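Local coordinates for uncharacterized protein (Enterococcus faecalis, PDB 2QRU) that is of unknown function but has the alpha/beta hydrolase fold and is probably a hydrolase, at residues A[37-42]-A[173-178]; A[68-73]-A[158-163]; A[124-129]-A[269-274]; A[211-216]-A[234-239]. All blocks are in the same frame, centred on the assembly; numbering follows the deposited sequence. Where two conformers were deposited one is given.

Contact 1 of 4, residues A[37-42]-A[173-178]; sequences GMIYGT and YLLYHY. With PO4 (phosphate ion), chain B; EDO (1,2-ethanediol), chain G.
Tyr40 packs against Tyr173 on one face and meets Tyr176 at its edge; the three rings form an aromatic cluster where the loop after strand 28-33 meets helix 173-181. In this alpha/beta hydrolase fold the loop carries the HGGG sequence, which ends at Gly37, and the helix belongs to the long insertion between strands 127-130 and 213-218. Tyr173 meets Tyr40 in a T-shaped (edge-to-face) pair, its edge toward the Tyr40 face, with centroids 5.4 Å apart and planes at 85°. The helix backbone adds a CH-pi contact on that ring: Tyr173 CA lies 3.9 Å from the Tyr40 centroid, 20° off the normal. At the rim of Tyr40, CE1 touches CD2 of Tyr176 at 3.6 Å. Tyr176 has CG anti to its backbone N (chi1 179°), which starts the ring out from the helix toward the loop. There Ile39 crosses it at about a right angle, CG1 lying 3.7 Å from Tyr176 CD1. Having no side chain, Gly37 lets Tyr176 CE1 come to 3.7 Å from its CA. Gly37 N donates to O4 of a phosphate (2.7 Å), probably from the crystallisation liquor, that Gly36 N, Ala105 N and His249 NE2 also bind, consistent with the family's oxyanion-hole region beside the likely nucleophile Ser104. A water 2.6 Å from Tyr40 OH connects that hydroxyl to His177 NE2, meeting the imidazole edge in the ring plane.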
# COMPACT_ATOMS: atom_id res chain seq x y z
N GLY A 37 -6.31 -3.21 -4.19
CA GLY A 37 -6.44 -2.69 -5.57
C GLY A 37 -6.96 -1.27 -5.73
O GLY A 37 -7.35 -0.89 -6.84
N MSE A 38 -6.95 -0.49 -4.65
CA MSE A 38 -7.57 0.86 -4.60
C MSE A 38 -9.06 0.84 -4.85
O MSE A 38 -9.64 1.87 -5.17
CB MSE A 38 -6.86 1.86 -5.53
CG MSE A 38 -5.43 2.11 -5.05
SE MSE A 38 -4.39 3.13 -6.39
CE MSE A 38 -4.15 1.69 -7.71
N ILE A 39 -9.66 -0.35 -4.73
CA ILE A 39 -11.12 -0.51 -4.85
C ILE A 39 -11.77 -1.07 -3.57
O ILE A 39 -12.93 -0.73 -3.25
CB ILE A 39 -11.53 -1.44 -6.03
CG1 ILE A 39 -10.88 -1.01 -7.37
CG2 ILE A 39 -13.06 -1.59 -6.11
CD1 ILE A 39 -11.57 -0.01 -8.11
N TYR A 40 -11.07 -1.96 -2.85
CA TYR A 40 -11.61 -2.50 -1.61
C TYR A 40 -10.58 -2.48 -0.48
O TYR A 40 -9.45 -2.04 -0.67
CB TYR A 40 -12.20 -3.91 -1.82
CG TYR A 40 -11.21 -5.07 -1.89
CD1 TYR A 40 -10.49 -5.35 -3.07
CD2 TYR A 40 -11.01 -5.90 -0.78
CE1 TYR A 40 -9.57 -6.42 -3.12
CE2 TYR A 40 -10.11 -6.97 -0.82
CZ TYR A 40 -9.41 -7.24 -1.98
OH TYR A 40 -8.52 -8.30 -1.98
N GLY A 41 -11.00 -2.92 0.71
CA GLY A 41 -10.04 -3.20 1.78
C GLY A 41 -10.00 -2.16 2.87
O GLY A 41 -10.78 -1.19 2.86
N THR A 42 -9.06 -2.34 3.80
CA THR A 42 -9.11 -1.66 5.06
C THR A 42 -7.74 -1.62 5.72
O THR A 42 -6.98 -2.58 5.61
CB THR A 42 -10.13 -2.39 5.99
OG1 THR A 42 -10.10 -1.82 7.30
CG2 THR A 42 -9.80 -3.89 6.10
N TYR A 173 -14.76 -6.36 -2.32
CA TYR A 173 -13.87 -7.34 -2.97
C TYR A 173 -14.39 -7.79 -4.36
O TYR A 173 -13.64 -7.83 -5.35
CB TYR A 173 -13.63 -8.55 -2.04
CG TYR A 173 -13.01 -9.75 -2.70
CD1 TYR A 173 -13.81 -10.71 -3.33
CD2 TYR A 173 -11.62 -9.94 -2.69
CE1 TYR A 173 -13.25 -11.82 -3.95
CE2 TYR A 173 -11.05 -11.05 -3.30
CZ TYR A 173 -11.86 -11.98 -3.92
OH TYR A 173 -11.30 -13.07 -4.53
N LEU A 174 -15.68 -8.10 -4.43
CA LEU A 174 -16.26 -8.54 -5.70
C LEU A 174 -16.27 -7.46 -6.78
O LEU A 174 -16.21 -7.77 -7.97
CB LEU A 174 -17.68 -9.10 -5.51
CG LEU A 174 -17.79 -10.43 -4.75
CD1 LEU A 174 -19.18 -11.03 -4.84
CD2 LEU A 174 -16.72 -11.42 -5.21
N LEU A 175 -16.38 -6.20 -6.36
CA LEU A 175 -16.44 -5.09 -7.32
C LEU A 175 -15.10 -5.00 -8.04
O LEU A 175 -15.03 -4.79 -9.26
CB LEU A 175 -16.78 -3.77 -6.63
CG LEU A 175 -17.02 -2.55 -7.54
CD1 LEU A 175 -18.24 -2.73 -8.43
CD2 LEU A 175 -17.16 -1.30 -6.69
N TYR A 176 -14.03 -5.17 -7.27
CA TYR A 176 -12.68 -5.21 -7.79
C TYR A 176 -12.53 -6.31 -8.85
O TYR A 176 -12.12 -6.05 -9.99
CB TYR A 176 -11.70 -5.42 -6.63
CG TYR A 176 -10.26 -5.49 -7.07
CD1 TYR A 176 -9.68 -4.45 -7.80
CD2 TYR A 176 -9.48 -6.60 -6.75
CE1 TYR A 176 -8.32 -4.51 -8.19
CE2 TYR A 176 -8.15 -6.69 -7.16
CZ TYR A 176 -7.57 -5.65 -7.86
OH TYR A 176 -6.25 -5.77 -8.24
N HIS A 177 -12.89 -7.53 -8.48
CA HIS A 177 -12.72 -8.64 -9.40
C HIS A 177 -13.66 -8.60 -10.59
O HIS A 177 -13.28 -9.02 -11.69
CB HIS A 177 -12.71 -9.96 -8.66
CG HIS A 177 -11.47 -10.14 -7.87
ND1 HIS A 177 -10.32 -10.66 -8.42
CD2 HIS A 177 -11.16 -9.80 -6.59
CE1 HIS A 177 -9.36 -10.66 -7.51
NE2 HIS A 177 -9.85 -10.15 -6.39
N TYR A 178 -14.86 -8.06 -10.38
CA TYR A 178 -15.78 -7.77 -11.46
C TYR A 178 -15.15 -6.81 -12.48
O TYR A 178 -15.18 -7.07 -13.69
CB TYR A 178 -17.09 -7.20 -10.91
CG TYR A 178 -18.13 -6.86 -11.96
CD1 TYR A 178 -18.93 -7.85 -12.52
CD2 TYR A 178 -18.31 -5.54 -12.39
CE1 TYR A 178 -19.89 -7.55 -13.48
CE2 TYR A 178 -19.27 -5.23 -13.37
CZ TYR A 178 -20.06 -6.24 -13.90
OH TYR A 178 -21.01 -5.95 -14.85
P PO4 B . -4.28 -5.95 -3.93
O1 PO4 B . -3.54 -6.27 -5.21
O2 PO4 B . -5.75 -6.30 -4.13
O3 PO4 B . -3.81 -6.84 -2.77
O4 PO4 B . -4.05 -4.48 -3.60
C1 EDO G . -7.10 -7.13 2.24
O1 EDO G . -5.80 -7.18 1.60
C2 EDO G . -7.70 -5.77 1.87
O2 EDO G . -7.58 -4.75 2.87
O HOH W 1 -8.16 -9.54 -4.27

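Contact 2 of 4, residues A[68-73]-A[158-163]; sequences LAPNTK and IDQTKP
Both amide hydrogens of Asn71 ND2 are spent on carbonyls of the facing loop, Lys162 O at 2.7 Å and Asp159 O at 3.1 Å. Each bond is fairly straight (161° at the hydrogen), and both acceptors lie close to the Asn71 amide plane. They differ at the acceptor end: seen from Lys162 O the nitrogen is only tilted from the carbonyl plane, whereas over Asp159 O it stands well above it. Asn71 CG is beside its own backbone N (chi1 -52°), and the amide carbon rests 3.3 Å from Gln160 O. Here two connections of the alpha/beta hydrolase fold are pinned together: the loop between strand 59-64 and helix 74-93, and the insertion that leads to helix 173-181. Arg172, just ahead of that helix, bonds both loops, reaching Asn71 OD1, Ala69 O and Asp159 O. Within 158-163 an Asx motif holds the turn, Lys162 N donating to the syn lone pair of Asp159 OD2 at 3.0 Å. Pro70, which follows a cis peptide bond, sets CG 3.6 Å from Gln160 OE1 and also touches the aliphatic CB and CG of that glutamine. Lys73 NZ turns back to a lone pair of Pro70 O, 2.8 Å away and in the carbonyl plane.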
# COMPACT_ATOMS: atom_id res chain seq x y z
N LEU A 68 -11.27 5.21 -2.05
CA LEU A 68 -11.34 4.04 -2.92
C LEU A 68 -12.10 4.35 -4.19
O LEU A 68 -13.07 5.12 -4.18
CB LEU A 68 -12.00 2.85 -2.22
CG LEU A 68 -11.35 2.39 -0.91
CD1 LEU A 68 -12.19 1.31 -0.27
CD2 LEU A 68 -9.90 1.90 -1.16
N ALA A 69 -11.61 3.75 -5.27
CA ALA A 69 -12.23 3.80 -6.60
C ALA A 69 -13.35 2.74 -6.68
O ALA A 69 -13.37 1.79 -5.88
CB ALA A 69 -11.15 3.57 -7.68
N PRO A 70 -14.30 2.91 -7.63
CA PRO A 70 -14.45 3.99 -8.62
C PRO A 70 -15.01 5.28 -8.03
O PRO A 70 -15.07 6.30 -8.75
CB PRO A 70 -15.45 3.41 -9.63
CG PRO A 70 -16.35 2.52 -8.76
CD PRO A 70 -15.41 1.93 -7.70
N ASN A 71 -15.46 5.23 -6.76
CA ASN A 71 -16.10 6.36 -6.06
C ASN A 71 -15.23 7.60 -6.12
O ASN A 71 -15.73 8.71 -6.36
CB ASN A 71 -16.44 5.99 -4.61
CG ASN A 71 -17.22 4.70 -4.49
OD1 ASN A 71 -16.88 3.69 -5.11
ND2 ASN A 71 -18.27 4.72 -3.68
N THR A 72 -13.91 7.41 -5.96
CA THR A 72 -12.92 8.46 -6.10
C THR A 72 -11.85 7.95 -7.08
O THR A 72 -11.41 6.80 -6.95
CB THR A 72 -12.26 8.78 -4.74
OG1 THR A 72 -13.27 9.21 -3.81
CG2 THR A 72 -11.22 9.86 -4.89
N LYS A 73 -11.47 8.78 -8.06
CA LYS A 73 -10.51 8.39 -9.12
C LYS A 73 -9.07 8.47 -8.62
O LYS A 73 -8.80 9.16 -7.64
CB LYS A 73 -10.70 9.25 -10.38
CG LYS A 73 -12.11 9.16 -10.98
CD LYS A 73 -12.62 7.71 -10.97
CE LYS A 73 -13.95 7.62 -11.71
NZ LYS A 73 -14.64 6.32 -11.49
N ILE A 158 -23.30 -2.76 -4.15
CA ILE A 158 -22.12 -2.01 -3.70
C ILE A 158 -22.16 -0.58 -4.23
O ILE A 158 -22.24 -0.36 -5.45
CB ILE A 158 -20.81 -2.68 -4.15
CG1 ILE A 158 -20.74 -4.12 -3.63
CG2 ILE A 158 -19.61 -1.88 -3.64
CD1 ILE A 158 -19.54 -4.93 -4.14
N ASP A 159 -22.11 0.40 -3.33
CA ASP A 159 -22.20 1.79 -3.75
C ASP A 159 -20.94 2.27 -4.46
O ASP A 159 -19.81 2.07 -3.95
CB ASP A 159 -22.47 2.72 -2.56
CG ASP A 159 -22.36 4.18 -2.97
OD1 ASP A 159 -23.17 4.63 -3.82
OD2 ASP A 159 -21.45 4.88 -2.47
N GLN A 160 -21.14 2.91 -5.61
CA GLN A 160 -20.03 3.47 -6.40
C GLN A 160 -20.01 5.02 -6.40
O GLN A 160 -19.14 5.63 -7.02
CB GLN A 160 -20.08 2.96 -7.85
CG GLN A 160 -19.98 1.45 -8.00
CD GLN A 160 -19.97 1.00 -9.45
OE1 GLN A 160 -19.47 1.70 -10.34
NE2 GLN A 160 -20.50 -0.19 -9.70
N THR A 161 -20.96 5.62 -5.69
CA THR A 161 -21.17 7.07 -5.77
C THR A 161 -20.42 7.87 -4.71
O THR A 161 -19.59 8.73 -5.06
CB THR A 161 -22.67 7.40 -5.69
OG1 THR A 161 -23.40 6.54 -6.59
CG2 THR A 161 -22.91 8.86 -6.05
N LYS A 162 -20.71 7.58 -3.43
CA LYS A 162 -20.24 8.43 -2.35
C LYS A 162 -18.80 8.04 -1.96
O LYS A 162 -18.42 6.88 -2.15
CB LYS A 162 -21.16 8.30 -1.13
CG LYS A 162 -22.64 8.63 -1.44
CD LYS A 162 -23.53 7.98 -0.39
CE LYS A 162 -24.98 7.99 -0.85
NZ LYS A 162 -25.94 7.75 0.25
N PRO A 163 -18.00 9.00 -1.43
CA PRO A 163 -16.61 8.70 -1.05
C PRO A 163 -16.54 7.61 0.01
O PRO A 163 -17.39 7.56 0.91
CB PRO A 163 -16.12 10.02 -0.43
CG PRO A 163 -16.94 11.06 -1.13
CD PRO A 163 -18.32 10.42 -1.17
O HOH W 2 -17.34 9.77 -4.62

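Contact 3 of 4, residues A[124-129]-A[269-274]; sequences PQFLVN and SWLKER
Helix 258-272 of the alpha/beta hydrolase fold and the C-terminal residue beyond it pack on the central sheet here, Trp270 meeting Phe126 and Val128, and Arg274 meeting Phe126. Trp270 reaches in with the far rim of its indole. CH2 lies 3.8 Å from Phe126 CB and 3.5 Å from Leu127 O, while CZ3 touches Val128 CG2 at 3.9 Å. The planes of the six-membered ring of Trp270 and the Phe126 ring stand at 81°, with centroids 5.9 Å apart, an oblique pair. Arg274, the last residue, covers one Phe126 face with its methylenes: CG is 4.2 Å from the ring centroid, 26° off the normal, and CD touches Phe126 CB. Bends at chi2 and chi3 bring NE round, and NE (2.9 Å) and NH2 (3.2 Å) both donate to Trp270 O, side-on. That oxygen also accepts from Glu273 N. NH1 donates to a water that in turn donates to Gln125 O, bridging the guanidinium to the facing loop. The arginine therefore gives its apolar carbons to Phe126 and its charge to the C-terminal end of the helix, where the carbonyl dipoles would be expected to stabilise it.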
# COMPACT_ATOMS: atom_id res chain seq x y z
N PRO A 124 10.63 10.22 3.69
CA PRO A 124 10.64 9.07 4.62
C PRO A 124 12.07 8.63 4.89
O PRO A 124 12.94 8.83 4.04
CB PRO A 124 9.93 7.96 3.82
CG PRO A 124 9.07 8.75 2.79
CD PRO A 124 9.95 9.91 2.42
N GLN A 125 12.31 8.03 6.06
CA GLN A 125 13.61 7.47 6.40
C GLN A 125 13.86 6.20 5.60
O GLN A 125 15.02 5.89 5.26
CB GLN A 125 13.71 7.18 7.92
CG GLN A 125 15.11 6.73 8.38
CD GLN A 125 15.15 6.14 9.82
OE1 GLN A 125 14.19 5.51 10.30
NE2 GLN A 125 16.29 6.32 10.49
N PHE A 126 12.78 5.43 5.37
CA PHE A 126 12.86 4.16 4.65
C PHE A 126 11.49 3.75 4.18
O PHE A 126 10.46 4.31 4.61
CB PHE A 126 13.45 3.08 5.57
CG PHE A 126 12.58 2.80 6.77
CD1 PHE A 126 11.53 1.85 6.71
CD2 PHE A 126 12.85 3.45 7.98
CE1 PHE A 126 10.72 1.59 7.85
CE2 PHE A 126 12.07 3.21 9.10
CZ PHE A 126 11.00 2.28 9.05
N LEU A 127 11.48 2.74 3.32
CA LEU A 127 10.26 2.26 2.67
C LEU A 127 10.20 0.74 2.76
O LEU A 127 11.27 0.10 2.68
CB LEU A 127 10.27 2.65 1.20
CG LEU A 127 10.49 4.15 0.84
CD1 LEU A 127 10.64 4.26 -0.68
CD2 LEU A 127 9.27 4.94 1.38
N VAL A 128 9.01 0.15 2.90
CA VAL A 128 8.90 -1.31 2.89
C VAL A 128 7.79 -1.64 1.90
O VAL A 128 6.64 -1.21 2.07
CB VAL A 128 8.58 -1.87 4.31
CG1 VAL A 128 8.40 -3.40 4.26
CG2 VAL A 128 9.67 -1.47 5.33
N ASN A 129 8.15 -2.30 0.81
CA ASN A 129 7.24 -2.65 -0.26
C ASN A 129 6.91 -4.15 -0.23
O ASN A 129 7.80 -4.98 -0.45
CB ASN A 129 7.92 -2.39 -1.60
CG ASN A 129 7.12 -2.93 -2.74
OD1 ASN A 129 5.94 -2.62 -2.85
ND2 ASN A 129 7.74 -3.74 -3.59
N SER A 269 15.75 -8.06 10.51
CA SER A 269 17.18 -7.77 10.49
C SER A 269 17.44 -6.45 9.75
O SER A 269 18.24 -5.63 10.22
CB SER A 269 17.95 -8.91 9.82
OG SER A 269 19.34 -8.63 9.74
N TRP A 270 16.77 -6.26 8.61
CA TRP A 270 16.95 -5.03 7.80
C TRP A 270 16.46 -3.80 8.59
O TRP A 270 17.12 -2.72 8.55
CB TRP A 270 16.16 -5.17 6.51
CG TRP A 270 16.27 -4.02 5.55
CD1 TRP A 270 17.20 -3.85 4.56
CD2 TRP A 270 15.36 -2.91 5.45
NE1 TRP A 270 16.95 -2.68 3.87
CE2 TRP A 270 15.83 -2.08 4.39
CE3 TRP A 270 14.23 -2.52 6.18
CZ2 TRP A 270 15.18 -0.91 4.03
CZ3 TRP A 270 13.55 -1.34 5.80
CH2 TRP A 270 14.04 -0.55 4.73
N LEU A 271 15.33 -3.94 9.29
CA LEU A 271 14.80 -2.82 10.10
C LEU A 271 15.78 -2.43 11.19
O LEU A 271 15.99 -1.24 11.47
CB LEU A 271 13.45 -3.16 10.73
CG LEU A 271 12.24 -3.16 9.83
CD1 LEU A 271 11.08 -3.68 10.65
CD2 LEU A 271 11.94 -1.76 9.28
N LYS A 272 16.42 -3.44 11.80
CA LYS A 272 17.43 -3.18 12.83
C LYS A 272 18.68 -2.41 12.32
O LYS A 272 19.43 -1.88 13.13
CB LYS A 272 17.83 -4.49 13.55
CG LYS A 272 16.71 -5.00 14.46
CD LYS A 272 17.10 -6.36 15.10
CE LYS A 272 16.23 -6.69 16.35
NZ LYS A 272 14.77 -6.67 16.06
N GLU A 273 18.87 -2.37 11.00
CA GLU A 273 19.97 -1.59 10.40
C GLU A 273 19.57 -0.17 9.96
O GLU A 273 20.41 0.57 9.49
CB GLU A 273 20.64 -2.37 9.25
CG GLU A 273 21.26 -3.69 9.78
CD GLU A 273 22.08 -4.48 8.74
OE1 GLU A 273 22.24 -4.01 7.59
OE2 GLU A 273 22.57 -5.58 9.12
N ARG A 274 18.31 0.22 10.17
CA ARG A 274 17.93 1.63 9.88
C ARG A 274 18.68 2.63 10.72
O ARG A 274 19.20 2.35 11.83
CB ARG A 274 16.42 1.87 10.07
CG ARG A 274 15.54 1.03 9.16
CD ARG A 274 15.94 1.05 7.66
NE ARG A 274 16.87 -0.05 7.34
CZ ARG A 274 17.78 -0.06 6.37
NH1 ARG A 274 17.98 1.02 5.59
NH2 ARG A 274 18.54 -1.15 6.17
OXT ARG A 274 18.78 3.79 10.24
O HOH W 3 17.00 3.75 5.89

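Contact 4 of 4, residues A[211-216]-A[234-239]; sequences PPCFST and RTIPES
Cys213 and Ser239 bring their CA atoms to 4.7 Å where strand 213-218 begins and the turn after helix 227-235 runs past it. Ser239 OG bridges the two segments. It accepts from Cys213 N at 2.8 Å (150° at the hydrogen) and gives its own hydrogen to Pro237 O, 3.0 Å away, standing above that carbonyl's plane. One hydroxyl thus satisfies the first strand amide and ties the turn back on itself. OG is placed beside the backbone N of Ser239 and anti to its carbonyl carbon (chi1 -64°), while Ser239 CB packs 3.1 Å from Cys213 O. Both segments belong to a beta-alpha-beta unit: 211-216 carries the start of its first strand, 213-218, and 234-239 the end of helix 227-235 and the turn into strand 240-244 at the sheet's edge. The two strands pair directly, Cys213 and Ser215 bonding through the backbone to Thr240. Before the turn, Ile236 sends both branches to 211-216. CG2, anti to the backbone N, sits tightly against Pro211 O at 3.1 Å, and CD1 reaches Cys213 CB at 3.9 Å. Glu238, at a positive phi of 57°, carries the chain round between Pro237 and Ser239. Its carbonyl O lies 3.5 Å from Pro212 CB, with Arg274 touching the Pro212 ring as well.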
# COMPACT_ATOMS: atom_id res chain seq x y z
N PRO A 211 14.48 7.09 -0.67
CA PRO A 211 15.19 6.52 0.47
C PRO A 211 15.20 4.97 0.44
O PRO A 211 14.41 4.37 -0.29
CB PRO A 211 14.36 6.99 1.68
CG PRO A 211 13.00 7.20 1.19
CD PRO A 211 13.12 7.57 -0.29
N PRO A 212 16.04 4.32 1.29
CA PRO A 212 16.20 2.86 1.21
C PRO A 212 14.92 2.10 1.37
O PRO A 212 14.06 2.43 2.22
CB PRO A 212 17.15 2.52 2.36
CG PRO A 212 17.99 3.82 2.44
CD PRO A 212 16.92 4.88 2.30
N CYS A 213 14.80 1.06 0.56
CA CYS A 213 13.59 0.28 0.52
C CYS A 213 13.88 -1.22 0.71
O CYS A 213 14.89 -1.76 0.15
CB CYS A 213 12.90 0.55 -0.83
SG CYS A 213 11.38 -0.45 -1.02
N PHE A 214 13.05 -1.87 1.53
CA PHE A 214 13.01 -3.35 1.60
C PHE A 214 11.83 -3.80 0.77
O PHE A 214 10.67 -3.42 1.03
CB PHE A 214 12.83 -3.82 3.03
CG PHE A 214 12.82 -5.32 3.17
CD1 PHE A 214 11.65 -6.07 2.91
CD2 PHE A 214 14.00 -5.98 3.56
CE1 PHE A 214 11.66 -7.47 3.06
CE2 PHE A 214 14.04 -7.39 3.69
CZ PHE A 214 12.87 -8.14 3.45
N SER A 215 12.11 -4.60 -0.27
CA SER A 215 11.09 -4.92 -1.28
C SER A 215 10.99 -6.43 -1.43
O SER A 215 12.00 -7.11 -1.49
CB SER A 215 11.51 -4.33 -2.64
OG SER A 215 10.54 -4.60 -3.65
N THR A 216 9.77 -6.96 -1.51
CA THR A 216 9.56 -8.40 -1.58
C THR A 216 8.29 -8.74 -2.38
O THR A 216 7.31 -7.99 -2.35
CB THR A 216 9.48 -9.01 -0.14
OG1 THR A 216 9.28 -10.43 -0.22
CG2 THR A 216 8.30 -8.38 0.66
N ARG A 234 15.91 -2.63 -6.29
CA ARG A 234 17.22 -2.60 -6.98
C ARG A 234 17.53 -1.21 -7.57
O ARG A 234 18.69 -0.77 -7.60
CB ARG A 234 17.31 -3.70 -8.04
CG ARG A 234 17.45 -5.06 -7.40
CD ARG A 234 17.24 -6.18 -8.39
NE ARG A 234 17.40 -7.48 -7.74
CZ ARG A 234 17.14 -8.65 -8.31
NH1 ARG A 234 16.68 -8.71 -9.57
NH2 ARG A 234 17.36 -9.79 -7.65
N THR A 235 16.49 -0.52 -8.01
CA THR A 235 16.70 0.79 -8.64
C THR A 235 16.78 1.88 -7.59
O THR A 235 17.56 2.85 -7.73
CB THR A 235 15.59 1.06 -9.66
OG1 THR A 235 15.69 0.04 -10.67
CG2 THR A 235 15.78 2.42 -10.31
N ILE A 236 15.97 1.74 -6.54
CA ILE A 236 16.13 2.64 -5.39
C ILE A 236 17.50 2.32 -4.76
O ILE A 236 17.80 1.15 -4.52
CB ILE A 236 14.99 2.45 -4.37
CG1 ILE A 236 13.64 2.75 -5.06
CG2 ILE A 236 15.24 3.32 -3.13
CD1 ILE A 236 12.40 2.62 -4.15
N PRO A 237 18.36 3.33 -4.52
CA PRO A 237 19.70 2.99 -3.96
C PRO A 237 19.67 2.36 -2.56
O PRO A 237 18.72 2.59 -1.79
CB PRO A 237 20.40 4.36 -3.87
CG PRO A 237 19.70 5.20 -4.85
CD PRO A 237 18.27 4.79 -4.77
N GLU A 238 20.73 1.61 -2.23
CA GLU A 238 20.87 1.07 -0.84
C GLU A 238 19.65 0.23 -0.40
O GLU A 238 19.30 0.18 0.79
CB GLU A 238 21.14 2.20 0.16
CG GLU A 238 22.30 3.15 -0.25
CD GLU A 238 23.63 2.45 -0.36
OE1 GLU A 238 23.80 1.38 0.25
OE2 GLU A 238 24.53 3.00 -1.05
N SER A 239 19.02 -0.41 -1.38
CA SER A 239 17.79 -1.17 -1.15
C SER A 239 18.02 -2.67 -1.31
O SER A 239 19.11 -3.12 -1.74
CB SER A 239 16.66 -0.64 -2.07
OG SER A 239 16.34 0.73 -1.73

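From the N terminus, 37-42 opens first, then 68-73. Next comes 124-129, the start of contact 3, before 158-163 closes contact 2 and 173-178 closes contact 1. Contact 2 is therefore nested in contact 1, and the two touch through Met38 O and Ala69 N, joining neighbouring loops of the fold to the insertion. Contact 3 crosses both, since its partner 269-274 waits until the C terminus. Contact 4 opens and closes inside it. Contacts 3 and 4 share the sheet through adjacent strands 127-130 and 213-218, packing the last helix on the sheet and closing the beta-alpha-beta unit at its edge. They lie across the chain's centre from contacts 1 and 2.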